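Local coordinates for protein acetyltransferase, GNAT family (Streptococcus pneumoniae, PDB 2ATR) that is of unknown function but belongs to the GNAT family and so probably transfers an acetyl group from acetyl-CoA to an unidentified acceptor, at residues V53-R58 against V69-L75. Numbering follows the deposited sequence.
Sequences VVGLIR and VQDLIVL
The antiparallel hairpin of the GNAT fold's central sheet pairs 53-58 with 69-75, the strand axes 4.6 Å apart at 165°. Gly55-Val74 and Ile57-Leu72 are non-hydrogen-bonded pairs; Leu56-Ile73 and Arg58-Asp71 are hydrogen-bonded. Leu56 N gives to Ile73 O (2.8 Å), Ile73 N to Leu56 O (2.9 Å), Arg58 N to Asp71 O (2.8 Å), and Leu75 N to Val54 O (2.9 Å) as the strand ends. Opposite Arg58 lies a classic bulge: Gln70, helical at -82/-51, lets Gln70 N (2.8 Å) and Asp71 N (3.2 Å) share Arg58 O. Ile57 and Leu72 face helix 83-92; Leu56 and Ile73 pack on helix 12-20. On the face of Leu56 and Ile73, Arg58 (ttp) and Asp71 (chi1 m) bring NE to OD2 at 2.8 Å in a salt bridge; OD2 is also hydrogen-bonded to Tyr19 OH, and Arg58 NH1 to Ser41 OG. Gln70 CG lies over the guanidinium. One water accepts from Arg58 NH2 (3.0 Å) and Gln70 NE2 (3.2 Å) and donates to Asp71 OD1 at 2.8 Å.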
loop_
_atom_site.group_PDB
_atom_site.type_symbol
_atom_site.label_atom_id
_atom_site.label_comp_id
_atom_site.label_asym_id
_atom_site.label_seq_id
_atom_site.Cartn_x
_atom_site.Cartn_y
_atom_site.Cartn_z
ATOM N N VAL A 53 6.439 10.891 -10.440
ATOM C CA VAL A 53 5.748 10.009 -9.411
ATOM C C VAL A 53 5.843 8.539 -9.869
ATOM O O VAL A 53 5.335 8.174 -10.929
ATOM C CB VAL A 53 4.283 10.435 -9.179
ATOM C CG1 VAL A 53 3.537 9.492 -8.134
ATOM C CG2 VAL A 53 4.217 11.906 -8.734
ATOM N N VAL A 54 6.612 7.735 -9.152
ATOM C CA VAL A 54 6.898 6.356 -9.595
ATOM C C VAL A 54 6.310 5.273 -8.633
ATOM O O VAL A 54 6.345 4.103 -8.930
ATOM C CB VAL A 54 8.413 6.123 -10.040
ATOM C CG1 VAL A 54 8.842 7.240 -11.040
ATOM C CG2 VAL A 54 9.462 6.033 -8.876
ATOM N N GLY A 55 5.762 5.687 -7.495
ATOM C CA GLY A 55 5.338 4.698 -6.477
ATOM C C GLY A 55 4.426 5.372 -5.509
ATOM O O GLY A 55 4.472 6.606 -5.382
ATOM N N LEU A 56 3.545 4.580 -4.870
ATOM C CA LEU A 56 2.608 5.088 -3.888
ATOM C C LEU A 56 2.378 4.000 -2.808
ATOM O O LEU A 56 2.412 2.810 -3.111
ATOM C CB LEU A 56 1.274 5.505 -4.567
ATOM C CG LEU A 56 0.006 5.853 -3.767
ATOM C CD1 LEU A 56 -0.914 6.823 -4.550
ATOM C CD2 LEU A 56 -0.765 4.537 -3.377
ATOM N N ILE A 57 2.191 4.426 -1.573
ATOM C CA ILE A 57 1.630 3.534 -0.510
ATOM C C ILE A 57 0.479 4.285 0.116
ATOM O O ILE A 57 0.542 5.504 0.254
ATOM C CB ILE A 57 2.670 3.010 0.530
ATOM C CG1 ILE A 57 2.026 1.961 1.538
ATOM C CG2 ILE A 57 3.305 4.211 1.285
ATOM C CD1 ILE A 57 3.126 1.229 2.406
ATOM N N ARG A 58 -0.606 3.575 0.417
ATOM C CA ARG A 58 -1.770 4.159 1.019
ATOM C C ARG A 58 -2.284 3.230 2.140
ATOM O O ARG A 58 -2.611 2.043 1.939
ATOM C CB ARG A 58 -2.877 4.368 -0.023
ATOM C CG ARG A 58 -4.061 5.112 0.448
ATOM C CD ARG A 58 -4.941 5.559 -0.719
ATOM N NE ARG A 58 -5.765 4.482 -1.289
ATOM C CZ ARG A 58 -6.932 4.053 -0.820
ATOM N NH1 ARG A 58 -7.448 4.485 0.342
ATOM N NH2 ARG A 58 -7.585 3.131 -1.498
ATOM N N VAL A 69 -2.614 -2.001 4.922
ATOM C CA VAL A 69 -1.798 -1.516 3.797
ATOM C C VAL A 69 -2.711 -1.707 2.592
ATOM O O VAL A 69 -2.892 -2.831 2.097
ATOM C CB VAL A 69 -0.432 -2.294 3.571
ATOM C CG1 VAL A 69 0.267 -1.748 2.268
ATOM C CG2 VAL A 69 0.540 -2.110 4.746
ATOM N N GLN A 70 -3.381 -0.633 2.192
ATOM C CA GLN A 70 -4.429 -0.739 1.172
ATOM C C GLN A 70 -3.864 -0.745 -0.265
ATOM O O GLN A 70 -4.175 -1.654 -1.056
ATOM C CB GLN A 70 -5.453 0.356 1.397
ATOM C CG GLN A 70 -6.568 0.464 0.335
ATOM C CD GLN A 70 -7.334 -0.856 0.140
ATOM O OE1 GLN A 70 -7.431 -1.668 1.049
ATOM N NE2 GLN A 70 -7.824 -1.080 -1.062
ATOM N N ASP A 71 -3.013 0.219 -0.606
ATOM C CA ASP A 71 -2.353 0.239 -1.943
ATOM C C ASP A 71 -0.868 0.279 -1.724
ATOM O O ASP A 71 -0.376 1.046 -0.862
ATOM C CB ASP A 71 -2.740 1.470 -2.819
ATOM C CG ASP A 71 -4.231 1.588 -3.086
ATOM O OD1 ASP A 71 -4.929 0.560 -3.279
ATOM O OD2 ASP A 71 -4.711 2.740 -3.138
ATOM N N LEU A 72 -0.146 -0.569 -2.432
ATOM C CA LEU A 72 1.293 -0.446 -2.566
ATOM C C LEU A 72 1.659 -0.631 -4.046
ATOM O O LEU A 72 1.516 -1.739 -4.606
ATOM C CB LEU A 72 2.040 -1.472 -1.724
ATOM C CG LEU A 72 3.575 -1.433 -1.750
ATOM C CD1 LEU A 72 4.092 -0.049 -1.286
ATOM C CD2 LEU A 72 4.197 -2.539 -0.884
ATOM N N ILE A 73 2.117 0.441 -4.672
ATOM C CA ILE A 73 2.347 0.417 -6.121
ATOM C C ILE A 73 3.713 0.981 -6.389
ATOM O O ILE A 73 4.043 2.045 -5.867
ATOM C CB ILE A 73 1.308 1.267 -6.910
ATOM C CG1 ILE A 73 -0.101 0.737 -6.684
ATOM C CG2 ILE A 73 1.633 1.263 -8.413
ATOM C CD1 ILE A 73 -1.178 1.634 -7.177
ATOM N N VAL A 74 4.524 0.239 -7.139
ATOM C CA VAL A 74 5.691 0.791 -7.815
ATOM C C VAL A 74 5.508 0.520 -9.341
ATOM O O VAL A 74 5.006 -0.555 -9.751
ATOM C CB VAL A 74 7.002 0.188 -7.321
ATOM C CG1 VAL A 74 8.207 0.869 -8.023
ATOM C CG2 VAL A 74 7.153 0.355 -5.825
ATOM N N LEU A 75 5.842 1.512 -10.170
ATOM C CA LEU A 75 5.917 1.248 -11.637
ATOM C C LEU A 75 6.772 0.042 -11.902
ATOM O O LEU A 75 7.918 -0.047 -11.398
ATOM C CB LEU A 75 6.454 2.441 -12.431
ATOM C CG LEU A 75 5.565 3.664 -12.428
ATOM C CD1 LEU A 75 6.317 4.889 -13.074
ATOM C CD2 LEU A 75 4.184 3.388 -13.125
HETATM O O HOH W 1 -7.643 0.948 -3.506
#